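Long-range contacts in fructosyl amine:oxygen oxidoreductase (PDB 4WCT), which probably uses its bound FAD to oxidise fructosyl amines (Amadori products) with molecular oxygen, freeing the amine and so deglycating it: residues W178-K183 with M287-D292; L259-G265 with R350-A355; D300-G304 with T431-G437; D360-R366 with G384-N388. All blocks are in the same frame, centred on the assembly; numbering follows the deposited sequence.

Contact 1: W178-K183 with M287-D292; sequences WIHAKK and MEPDED
Trp-178 and Glu-288 both place CG between their own backbone N and carbonyl carbon (chi1 65° and 75°); the two side chains cross at about a right angle, with indole and carboxylate planes 52° apart. The indole N-H meets the acid at the ring edge: NE1 donates to Glu-288 OE2 at 3.0 Å, reaching the oxygen from above the carboxylate plane. Tryptophan suits this buried place because it offers a single donor on an otherwise apolar surface. The acid has further partners: the backbone amides of Leu-275 and Asn-274 donate to OE2 and OE1. At the root of the indole side chain Met-287 SD touches Trp-178 CB at 3.5 Å; the same sulfur stands obliquely to the five-membered ring, 5.3 Å from its centroid, a Met-aromatic contact.

Farther along, the extended chain of Lys-183 runs out to two acids that come from the opposite direction. Its NZ bonds to the syn side of Asp-292 OD2 at 2.8 Å and more weakly to Glu-291 OE2 at 3.2 Å. Lys-183 CG lies over one face of the His-180 imidazole, near its rim. A water in the plane of that ring lies 2.9 Å from His-180 NE2 and donates to Asp-290 OD2 and Asp-292 OD2. Asp-290 OD2 also accepts from Asp-292 N at 3.0 Å, closing an Asx turn that shapes the acidic loop.

On its other nitrogen, His-180 ND1 accepts from Lys-183 N at 3.2 Å, which makes the arrangement a side-chain N-cap, here at the start of helix 181-194, backed by a surface salt-bridge network.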
# COMPACT_ATOMS: atom_id res chain seq x y z
N TRP A 178 0.02 13.86 -1.16
CA TRP A 178 0.80 12.82 -0.56
C TRP A 178 0.67 12.79 0.95
O TRP A 178 0.27 13.78 1.60
CB TRP A 178 2.26 12.95 -0.98
CG TRP A 178 2.97 14.21 -0.49
CD1 TRP A 178 3.11 15.38 -1.17
CD2 TRP A 178 3.78 14.33 0.68
NE1 TRP A 178 3.88 16.25 -0.46
CE2 TRP A 178 4.28 15.64 0.71
CE3 TRP A 178 4.06 13.48 1.73
CZ2 TRP A 178 5.12 16.11 1.72
CZ3 TRP A 178 4.86 13.97 2.79
CH2 TRP A 178 5.41 15.25 2.76
N ILE A 179 0.97 11.62 1.51
CA ILE A 179 0.92 11.42 2.93
C ILE A 179 2.27 10.96 3.46
O ILE A 179 2.99 10.21 2.79
CB ILE A 179 -0.18 10.41 3.32
CG1 ILE A 179 -0.01 9.12 2.54
CG2 ILE A 179 -1.55 11.02 3.02
CD1 ILE A 179 -0.61 7.90 3.22
N HIS A 180 2.62 11.40 4.66
CA HIS A 180 3.80 10.89 5.30
C HIS A 180 3.45 9.60 6.00
O HIS A 180 3.04 9.60 7.17
CB HIS A 180 4.39 11.89 6.29
CG HIS A 180 5.83 11.61 6.62
ND1 HIS A 180 6.28 10.38 7.04
CD2 HIS A 180 6.93 12.39 6.47
CE1 HIS A 180 7.60 10.42 7.16
NE2 HIS A 180 8.01 11.64 6.85
N ALA A 181 3.50 8.50 5.26
CA ALA A 181 2.88 7.24 5.73
C ALA A 181 3.58 6.75 7.00
O ALA A 181 2.90 6.28 7.95
CB ALA A 181 2.93 6.17 4.64
N LYS A 182 4.90 6.86 7.03
CA LYS A 182 5.68 6.38 8.16
C LYS A 182 5.29 7.11 9.44
O LYS A 182 4.95 6.48 10.46
CB LYS A 182 7.15 6.56 7.88
CG LYS A 182 8.05 6.11 9.01
CD LYS A 182 9.49 6.30 8.61
CE LYS A 182 10.45 5.68 9.61
NZ LYS A 182 11.82 5.73 9.03
N LYS A 183 5.31 8.44 9.39
CA LYS A 183 4.93 9.23 10.57
C LYS A 183 3.47 9.08 10.97
O LYS A 183 3.15 9.05 12.18
CB LYS A 183 5.27 10.72 10.38
CG LYS A 183 6.74 11.01 10.53
CD LYS A 183 7.07 12.48 10.36
CE LYS A 183 8.57 12.64 10.42
NZ LYS A 183 8.92 14.07 10.48
N MET A 287 8.02 11.94 -5.28
CA MET A 287 7.40 12.85 -4.33
C MET A 287 8.43 13.78 -3.71
O MET A 287 9.63 13.58 -3.79
CB MET A 287 6.57 12.13 -3.25
CG MET A 287 5.14 11.84 -3.72
SD MET A 287 4.08 10.65 -2.86
CE MET A 287 4.73 9.10 -3.45
N GLU A 288 7.94 14.87 -3.15
CA GLU A 288 8.86 15.89 -2.73
C GLU A 288 9.80 15.40 -1.63
O GLU A 288 9.46 14.52 -0.82
CB GLU A 288 8.14 17.18 -2.36
CG GLU A 288 7.42 17.16 -1.04
CD GLU A 288 6.64 18.44 -0.79
OE1 GLU A 288 7.11 19.27 -0.01
OE2 GLU A 288 5.56 18.61 -1.41
N PRO A 289 10.97 15.99 -1.55
CA PRO A 289 11.97 15.56 -0.56
C PRO A 289 11.44 15.63 0.87
O PRO A 289 10.69 16.55 1.22
CB PRO A 289 13.09 16.56 -0.75
CG PRO A 289 12.94 16.99 -2.19
CD PRO A 289 11.49 17.03 -2.45
N ASP A 290 11.82 14.66 1.71
CA ASP A 290 11.27 14.64 3.07
C ASP A 290 11.89 15.73 3.93
O ASP A 290 12.99 16.20 3.67
CB ASP A 290 11.41 13.25 3.73
CG ASP A 290 12.77 13.02 4.32
OD1 ASP A 290 13.68 12.77 3.51
OD2 ASP A 290 12.93 13.05 5.59
N GLU A 291 11.18 16.08 4.98
CA GLU A 291 11.57 17.23 5.82
C GLU A 291 12.80 16.94 6.66
O GLU A 291 13.53 17.86 7.03
CB GLU A 291 10.40 17.65 6.71
CG GLU A 291 9.99 16.56 7.69
CD GLU A 291 8.52 16.65 8.09
OE1 GLU A 291 8.08 17.75 8.46
OE2 GLU A 291 7.80 15.62 7.97
N ASP A 292 13.04 15.67 6.98
CA ASP A 292 14.11 15.32 7.92
C ASP A 292 15.44 15.02 7.25
O ASP A 292 16.48 15.50 7.70
CB ASP A 292 13.72 14.12 8.78
CG ASP A 292 12.55 14.43 9.69
OD1 ASP A 292 12.53 15.53 10.30
OD2 ASP A 292 11.54 13.73 9.57
O HOH W 1 10.81 12.43 7.16

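Contact 2: L259-G265 with R350-A355; sequences LCHIQMG and RPLSFA
One face of the His-261 imidazole is covered by the edge of the Phe-354 ring, whose CD2 stands over its centre, 3.7 Å from His-261 CE1. The planes meet at 56° in an edge-to-face pair, and the phenyl ring also touches Leu-259 CD1. The other flat group, the Arg-350 guanidinium, presents its edge to a backbone carbonyl: NH2 donates to Gln-263 O at 3.0 Å, with the oxygen in the guanidinium plane. Bends at chi2 and chi3 (-86° and -81°) fold the arginine back over this strand end, its CB lying 3.7 Å from Ile-262 CG2. A long, flexible cation suits the place, for NH2 also forms a salt bridge with Glu-268, while a water joins Arg-350 NE to Gln-263 O.

In the backbone, His-261 N bonds to Phe-354 O and Ser-353 N to His-261 O, both at 2.8 Å. Regular antiparallel pairing is clear at Cys-260 and Ala-355, a non-hydrogen-bonded pair with CA atoms 4.0 Å apart, whose small side chains fit this close spacing; at Ser-353 the chain turns a corner. Cys-260 SG rests 3.7 Å from Leu-352 CD2.

Glu-295 of strand 295-310 accepts from both His-261 ND1 and Ser-353 OG, fixing the imidazole's rotation. Strand 253-263 pairs with both 295-310 and 352-362, and helix 330-343 packs on Cys-260, Ile-262 and Leu-352 through Ala-336, Leu-340 and Arg-337.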
# COMPACT_ATOMS: atom_id res chain seq x y z
N LEU A 259 11.71 1.14 -4.84
CA LEU A 259 11.83 2.56 -4.54
C LEU A 259 13.27 2.90 -4.26
O LEU A 259 14.03 2.08 -3.77
CB LEU A 259 10.94 2.96 -3.36
CG LEU A 259 11.32 2.45 -1.97
CD1 LEU A 259 12.30 3.37 -1.25
CD2 LEU A 259 10.07 2.29 -1.10
N CYS A 260 13.66 4.12 -4.59
CA CYS A 260 15.00 4.58 -4.27
C CYS A 260 14.94 6.05 -3.92
O CYS A 260 13.97 6.73 -4.24
CB CYS A 260 15.99 4.30 -5.41
SG CYS A 260 15.65 5.08 -7.01
N HIS A 261 15.98 6.51 -3.24
CA HIS A 261 16.06 7.87 -2.74
C HIS A 261 17.31 8.52 -3.28
O HIS A 261 18.35 7.87 -3.36
CB HIS A 261 16.18 7.91 -1.22
CG HIS A 261 14.97 7.49 -0.45
ND1 HIS A 261 14.89 7.65 0.92
CD2 HIS A 261 13.84 6.84 -0.81
CE1 HIS A 261 13.78 7.09 1.36
NE2 HIS A 261 13.09 6.67 0.32
N ILE A 262 17.24 9.82 -3.54
CA ILE A 262 18.37 10.70 -3.83
C ILE A 262 18.44 11.75 -2.72
O ILE A 262 17.39 12.33 -2.36
CB ILE A 262 18.18 11.44 -5.19
CG1 ILE A 262 18.20 10.45 -6.34
CG2 ILE A 262 19.26 12.50 -5.37
CD1 ILE A 262 17.91 11.05 -7.69
N GLN A 263 19.63 12.03 -2.22
CA GLN A 263 19.81 13.03 -1.19
C GLN A 263 19.98 14.41 -1.80
O GLN A 263 20.89 14.62 -2.60
CB GLN A 263 21.10 12.66 -0.42
CG GLN A 263 21.53 13.75 0.55
CD GLN A 263 20.59 13.82 1.71
OE1 GLN A 263 20.62 12.96 2.61
NE2 GLN A 263 19.84 14.92 1.79
N MET A 264 19.06 15.32 -1.49
CA MET A 264 19.10 16.67 -2.04
C MET A 264 19.99 17.53 -1.18
O MET A 264 20.12 17.32 0.03
CB MET A 264 17.68 17.26 -2.12
CG MET A 264 16.69 16.41 -2.93
SD MET A 264 17.21 16.07 -4.62
CE MET A 264 16.84 17.65 -5.35
N GLY A 265 20.63 18.51 -1.81
CA GLY A 265 21.48 19.44 -1.06
C GLY A 265 20.69 20.54 -0.37
O GLY A 265 19.49 20.74 -0.61
N ARG A 350 22.48 11.25 -10.22
CA ARG A 350 22.85 11.39 -8.80
C ARG A 350 22.91 10.02 -8.16
O ARG A 350 22.10 9.12 -8.46
CB ARG A 350 21.84 12.24 -8.07
CG ARG A 350 21.82 13.69 -8.54
CD ARG A 350 22.85 14.53 -7.83
NE ARG A 350 22.35 14.94 -6.53
CZ ARG A 350 21.69 16.08 -6.30
NH1 ARG A 350 21.67 17.06 -7.20
NH2 ARG A 350 21.23 16.30 -5.08
N PRO A 351 23.86 9.83 -7.25
CA PRO A 351 23.92 8.57 -6.53
C PRO A 351 22.71 8.33 -5.65
O PRO A 351 22.11 9.27 -5.14
CB PRO A 351 25.18 8.70 -5.67
CG PRO A 351 25.37 10.15 -5.50
CD PRO A 351 24.81 10.83 -6.71
N LEU A 352 22.33 7.07 -5.53
CA LEU A 352 21.23 6.70 -4.67
C LEU A 352 21.73 6.69 -3.24
O LEU A 352 22.81 6.16 -2.95
CB LEU A 352 20.67 5.33 -5.03
CG LEU A 352 20.16 5.15 -6.44
CD1 LEU A 352 19.55 3.74 -6.55
CD2 LEU A 352 19.16 6.24 -6.83
N SER A 353 20.91 7.20 -2.33
CA SER A 353 21.24 7.19 -0.92
C SER A 353 20.60 6.06 -0.15
O SER A 353 20.97 5.78 1.02
CB SER A 353 20.89 8.54 -0.32
OG SER A 353 19.50 8.78 -0.35
N PHE A 354 19.55 5.49 -0.74
CA PHE A 354 18.74 4.42 -0.12
C PHE A 354 17.95 3.75 -1.22
O PHE A 354 17.55 4.42 -2.18
CB PHE A 354 17.78 4.98 0.90
CG PHE A 354 16.95 3.94 1.61
CD1 PHE A 354 17.55 3.05 2.50
CD2 PHE A 354 15.59 3.83 1.37
CE1 PHE A 354 16.78 2.07 3.14
CE2 PHE A 354 14.84 2.84 1.96
CZ PHE A 354 15.43 1.96 2.85
N ALA A 355 17.65 2.46 -1.07
CA ALA A 355 16.70 1.81 -1.94
C ALA A 355 16.17 0.55 -1.25
O ALA A 355 16.87 -0.05 -0.41
CB ALA A 355 17.36 1.44 -3.27
O HOH W 2 22.09 10.94 -3.17
O HOH W 3 23.02 13.32 -4.27

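Contact 3: D300-G304 with T431-G437; sequences DEHPG and TQNRFGG
His-302 and Gly-436 bring their backbones to 4.2 Å between CA atoms without any direct hydrogen bond, the approach resting on CA-H...O contacts such as His-302 CA to Phe-435 O at 3.2 Å. Gly-436 suits this place because a CB would run into Glu-301 O. Pro-303 fills the middle: its CB and CG lie alongside Thr-431 CG2, each 3.9 Å away, while its CA meets Arg-434 CB at 3.8 Å. A rigid, apolar ring suits a surface that offers methyl and methylene groups.

Polar links pass through water. Glu-301, with CG anti to the backbone N (chi1 -179°) and a bend at chi2, swings OE2 toward Arg-434, where one water joins OE2 to Arg-434 NE and another joins it to Phe-435 N. A third water donates to Pro-303 O and Thr-431 O and accepts from Arg-434 NH1 at 2.9 Å. Both waters on the arginine lie in its guanidinium plane, and NH1 also forms a salt bridge with Asp-362.

The His-302 ring stacks on Trp-257 of strand 253-263. Through Pro-303 and Glu-301 the loop leading to strand 442-443 lies against strand 295-310, with Arg-434 extending across to strand 253-263.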
# COMPACT_ATOMS: atom_id res chain seq x y z
N ASP A 300 9.93 3.37 -9.70
CA ASP A 300 9.81 3.01 -11.09
C ASP A 300 8.59 2.10 -11.27
O ASP A 300 8.45 1.09 -10.59
CB ASP A 300 11.09 2.32 -11.58
CG ASP A 300 11.41 1.06 -10.83
OD1 ASP A 300 11.60 1.15 -9.59
OD2 ASP A 300 11.50 -0.02 -11.48
N GLU A 301 7.69 2.46 -12.17
CA GLU A 301 6.46 1.73 -12.31
C GLU A 301 6.63 0.54 -13.22
O GLU A 301 7.33 0.58 -14.23
CB GLU A 301 5.33 2.65 -12.77
CG GLU A 301 3.96 1.99 -12.92
CD GLU A 301 3.30 1.48 -11.62
OE1 GLU A 301 4.02 1.12 -10.67
OE2 GLU A 301 2.12 1.07 -11.69
N HIS A 302 5.99 -0.56 -12.83
CA HIS A 302 6.04 -1.84 -13.56
C HIS A 302 5.00 -2.74 -12.92
O HIS A 302 4.43 -2.42 -11.85
CB HIS A 302 7.44 -2.48 -13.50
CG HIS A 302 8.01 -2.62 -12.11
ND1 HIS A 302 7.55 -3.57 -11.22
CD2 HIS A 302 8.94 -1.90 -11.43
CE1 HIS A 302 8.17 -3.43 -10.06
NE2 HIS A 302 9.02 -2.43 -10.16
N PRO A 303 4.72 -3.89 -13.54
CA PRO A 303 3.64 -4.69 -12.97
C PRO A 303 3.94 -5.42 -11.67
O PRO A 303 3.00 -5.93 -11.04
CB PRO A 303 3.28 -5.66 -14.10
CG PRO A 303 3.76 -4.98 -15.34
CD PRO A 303 5.01 -4.27 -14.94
N GLY A 304 5.20 -5.42 -11.25
CA GLY A 304 5.58 -6.02 -9.99
C GLY A 304 6.53 -7.19 -10.14
O GLY A 304 6.63 -7.82 -11.23
N THR A 431 -0.97 -9.02 -15.43
CA THR A 431 -0.40 -7.72 -15.10
C THR A 431 -1.36 -6.78 -14.35
O THR A 431 -0.94 -5.74 -13.86
CB THR A 431 0.17 -7.03 -16.34
OG1 THR A 431 -0.84 -6.99 -17.36
CG2 THR A 431 1.39 -7.74 -16.84
N GLN A 432 -2.63 -7.16 -14.26
CA GLN A 432 -3.59 -6.53 -13.34
C GLN A 432 -3.62 -5.01 -13.42
O GLN A 432 -3.57 -4.27 -12.41
CB GLN A 432 -3.34 -7.06 -11.90
CG GLN A 432 -3.53 -8.59 -11.85
CD GLN A 432 -3.80 -9.14 -10.44
OE1 GLN A 432 -3.14 -10.08 -9.97
NE2 GLN A 432 -4.80 -8.58 -9.79
N ASN A 433 -3.68 -4.53 -14.67
CA ASN A 433 -3.90 -3.11 -14.97
C ASN A 433 -2.74 -2.25 -14.53
O ASN A 433 -2.89 -1.05 -14.30
CB ASN A 433 -5.22 -2.59 -14.36
CG ASN A 433 -5.69 -1.29 -15.00
OD1 ASN A 433 -5.51 -1.07 -16.21
ND2 ASN A 433 -6.21 -0.38 -14.17
N ARG A 434 -1.55 -2.83 -14.51
CA ARG A 434 -0.32 -2.07 -14.37
C ARG A 434 0.53 -2.13 -15.62
O ARG A 434 0.48 -3.10 -16.38
CB ARG A 434 0.51 -2.58 -13.17
CG ARG A 434 -0.17 -2.47 -11.79
CD ARG A 434 0.79 -2.78 -10.67
NE ARG A 434 0.23 -2.64 -9.32
CZ ARG A 434 -0.39 -3.62 -8.66
NH1 ARG A 434 -0.60 -4.80 -9.21
NH2 ARG A 434 -0.78 -3.42 -7.42
N PHE A 435 1.37 -1.12 -15.77
CA PHE A 435 2.22 -0.94 -16.93
C PHE A 435 3.63 -0.54 -16.55
O PHE A 435 3.91 -0.25 -15.38
CB PHE A 435 1.63 0.14 -17.82
CG PHE A 435 0.24 -0.16 -18.29
CD1 PHE A 435 -0.86 0.21 -17.52
CD2 PHE A 435 0.05 -1.05 -19.36
CE1 PHE A 435 -2.13 -0.21 -17.87
CE2 PHE A 435 -1.22 -1.51 -19.66
CZ PHE A 435 -2.31 -1.06 -18.94
N GLY A 436 4.51 -0.55 -17.53
CA GLY A 436 5.87 -0.10 -17.35
C GLY A 436 6.90 -1.21 -17.31
O GLY A 436 6.56 -2.39 -17.23
N GLY A 437 8.17 -0.86 -17.47
CA GLY A 437 9.22 -1.84 -17.52
C GLY A 437 9.00 -2.84 -18.64
O GLY A 437 8.60 -2.48 -19.76
O HOH W 4 0.93 1.26 -14.09
O HOH W 5 1.47 -0.02 -9.32
O HOH W 6 0.35 -6.36 -11.48

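Contact 4: D360-R366 with G384-N388; sequences DADTPDR and GGSGN. With FAD (flavin-adenine dinucleotide), chain C.
A single carboxylate oxygen, Asp-360 OD2, joins the protein turn to the cofactor, accepting from Gly-387 N at 2.8 Å and from the ribityl hydroxyl O3' of FAD at 2.6 Å. Chi1 of -155° sets the carboxylate beside the carbonyl carbon, turned from the strand toward the 385-388 turn and the ribityl chain, and the glycine N-H meets it from above the carboxylate plane. Its other oxygen, OD1, takes a water that also accepts from Gly-385 N and donates to FAD O2P.

Arg-366 grips the same turn side-on: NE and NH2 both donate to Ser-386 O, each at 3.0 Å, with the oxygen in the guanidinium plane. Its NH1 goes to Gln-432 O, so the planar group spans two loops. Serine suits the middle of the turn, because OG accepts from Thr-363 N at 3.2 Å in a nearly straight bond (168°) while donating to Gly-384 O. Glycine suits 384, where a CB would strike Thr-363 CG2, and 385, where one would strike Asp-360 and FAD O3'.

The type I' turn from Gly-385 to Asn-388 thus brings Gly-387 O and Asn-388 up to the pyrimidine side of the isoalloxazine, part of the FAD pocket of this FAD-dependent oxidoreductase.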
# COMPACT_ATOMS: atom_id res chain seq x y z
N ASP A 360 3.39 -5.77 -1.16
CA ASP A 360 1.95 -5.75 -0.88
C ASP A 360 1.37 -7.08 -1.38
O ASP A 360 2.12 -7.98 -1.78
CB ASP A 360 1.30 -4.60 -1.62
CG ASP A 360 0.00 -4.08 -0.97
OD1 ASP A 360 -0.61 -4.76 -0.09
OD2 ASP A 360 -0.55 -3.05 -1.49
N ALA A 361 0.05 -7.21 -1.31
CA ALA A 361 -0.60 -8.33 -1.97
C ALA A 361 -1.84 -7.91 -2.75
O ALA A 361 -2.65 -7.12 -2.26
CB ALA A 361 -0.95 -9.42 -0.94
N ASP A 362 -1.93 -8.41 -3.99
CA ASP A 362 -3.02 -8.14 -4.90
C ASP A 362 -4.08 -9.25 -4.81
O ASP A 362 -3.75 -10.45 -4.83
CB ASP A 362 -2.54 -8.09 -6.34
CG ASP A 362 -1.73 -6.86 -6.66
OD1 ASP A 362 -2.07 -5.74 -6.20
OD2 ASP A 362 -0.78 -7.02 -7.47
N THR A 363 -5.33 -8.83 -4.70
CA THR A 363 -6.47 -9.71 -4.95
C THR A 363 -6.67 -9.84 -6.46
O THR A 363 -6.10 -9.08 -7.25
CB THR A 363 -7.70 -9.12 -4.29
OG1 THR A 363 -7.93 -7.82 -4.82
CG2 THR A 363 -7.50 -9.08 -2.76
N PRO A 364 -7.53 -10.78 -6.90
CA PRO A 364 -7.73 -10.93 -8.32
C PRO A 364 -8.28 -9.69 -9.04
O PRO A 364 -7.98 -9.48 -10.21
CB PRO A 364 -8.72 -12.10 -8.41
CG PRO A 364 -8.41 -12.90 -7.22
CD PRO A 364 -8.17 -11.87 -6.14
N ASP A 365 -9.09 -8.88 -8.36
CA ASP A 365 -9.63 -7.67 -8.93
C ASP A 365 -9.07 -6.37 -8.34
O ASP A 365 -9.52 -5.26 -8.72
CB ASP A 365 -11.14 -7.69 -8.81
CG ASP A 365 -11.65 -7.72 -7.38
OD1 ASP A 365 -10.82 -7.72 -6.43
OD2 ASP A 365 -12.91 -7.80 -7.24
N ARG A 366 -8.10 -6.54 -7.46
CA ARG A 366 -7.43 -5.46 -6.75
C ARG A 366 -8.38 -4.62 -5.90
O ARG A 366 -8.02 -3.51 -5.49
CB ARG A 366 -6.58 -4.62 -7.71
CG ARG A 366 -5.35 -5.39 -8.18
CD ARG A 366 -4.43 -4.57 -9.05
NE ARG A 366 -3.94 -3.40 -8.36
CZ ARG A 366 -3.52 -2.29 -8.97
NH1 ARG A 366 -3.42 -2.24 -10.29
NH2 ARG A 366 -3.11 -1.26 -8.24
N GLY A 384 -5.04 -7.55 1.32
CA GLY A 384 -5.28 -7.31 -0.10
C GLY A 384 -5.25 -5.82 -0.43
O GLY A 384 -6.01 -5.34 -1.29
N GLY A 385 -4.32 -5.10 0.17
CA GLY A 385 -4.12 -3.68 -0.17
C GLY A 385 -4.00 -3.37 -1.65
O GLY A 385 -4.41 -2.31 -2.09
N SER A 386 -3.43 -4.30 -2.41
CA SER A 386 -3.53 -4.26 -3.88
C SER A 386 -2.97 -2.94 -4.46
O SER A 386 -3.41 -2.49 -5.51
CB SER A 386 -4.98 -4.45 -4.33
OG SER A 386 -5.45 -5.74 -4.01
N GLY A 387 -1.99 -2.37 -3.76
CA GLY A 387 -1.28 -1.20 -4.22
C GLY A 387 -1.93 0.11 -3.88
O GLY A 387 -1.46 1.16 -4.32
N ASN A 388 -3.03 0.09 -3.14
CA ASN A 388 -3.67 1.38 -2.75
C ASN A 388 -4.25 1.33 -1.35
O ASN A 388 -5.19 2.07 -1.00
CB ASN A 388 -4.72 1.83 -3.76
CG ASN A 388 -5.60 0.71 -4.24
OD1 ASN A 388 -6.20 -0.01 -3.44
ND2 ASN A 388 -5.74 0.58 -5.56
PA FAD C . 1.84 -3.49 5.81
O1A FAD C . 1.78 -2.00 5.97
O2A FAD C . 2.91 -4.13 4.99
O5B FAD C . 1.88 -4.07 7.27
C5B FAD C . 1.95 -5.49 7.47
C4B FAD C . 2.52 -5.74 8.86
O4B FAD C . 2.39 -7.17 9.18
C3B FAD C . 3.99 -5.38 9.02
O3B FAD C . 4.21 -4.46 10.09
C2B FAD C . 4.67 -6.73 9.28
O2B FAD C . 5.86 -6.67 10.07
C1B FAD C . 3.53 -7.54 9.91
N9A FAD C . 3.74 -8.99 9.78
C8A FAD C . 4.29 -9.65 8.74
N7A FAD C . 4.37 -10.98 9.01
C5A FAD C . 3.79 -11.15 10.22
C6A FAD C . 3.60 -12.28 11.12
N6A FAD C . 3.99 -13.51 10.76
N1A FAD C . 3.06 -12.02 12.33
C2A FAD C . 2.64 -10.81 12.71
N3A FAD C . 2.82 -9.72 11.95
C4A FAD C . 3.39 -9.85 10.72
N1 FAD C . -0.68 2.65 -1.42
C2 FAD C . -1.28 3.89 -1.56
O2 FAD C . -2.38 4.05 -1.05
N3 FAD C . -0.64 4.91 -2.13
C4 FAD C . 0.57 4.76 -2.73
O4 FAD C . 1.20 5.70 -3.29
C4X FAD C . 1.24 3.48 -2.64
N5 FAD C . 2.47 3.29 -3.20
C5X FAD C . 3.16 2.16 -2.88
C6 FAD C . 4.50 2.02 -3.24
C7 FAD C . 5.16 0.83 -3.00
C7M FAD C . 6.61 0.73 -3.32
C8 FAD C . 4.45 -0.26 -2.31
C8M FAD C . 5.12 -1.55 -1.98
C9 FAD C . 3.17 -0.10 -1.86
C9A FAD C . 2.47 1.06 -2.17
N10 FAD C . 1.13 1.19 -1.80
C10 FAD C . 0.53 2.44 -1.94
C1' FAD C . 0.33 0.15 -1.16
C2' FAD C . 0.31 0.27 0.36
O2' FAD C . 1.65 0.45 0.78
C3' FAD C . -0.28 -1.02 0.93
O3' FAD C . -1.49 -1.37 0.23
C4' FAD C . -0.56 -0.90 2.43
O4' FAD C . 0.55 -0.27 3.07
C5' FAD C . -0.73 -2.31 2.99
O5' FAD C . -1.04 -2.21 4.38
P FAD C . -1.04 -3.54 5.29
O1P FAD C . -1.35 -3.12 6.71
O2P FAD C . -1.91 -4.55 4.57
O3P FAD C . 0.48 -4.04 5.20
O HOH W 7 -2.07 -5.65 2.07

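From the N terminus, contact 1 opens first, joining the junction of strand 176-179 and helix 181-194 to the loop after strand 284-287, and it closes before contacts 3 and 4 open. Contact 2 opens within that span, at strand 253-263, and closes beyond it on strand 352-362, so the two cross; Pro-289 packs on Met-264 where they meet. Contact 3 starts on strand 295-310 and ends near the C terminus, crossing contact 2 in turn. Contact 4 falls wholly within the span of contact 3 and touches it through Arg-434 and Asp-362. Contacts 2, 3 and 4 all reach one large sheet, and contact 4 joins its strand 352-362 to the FAD-binding loop after strand 379-383.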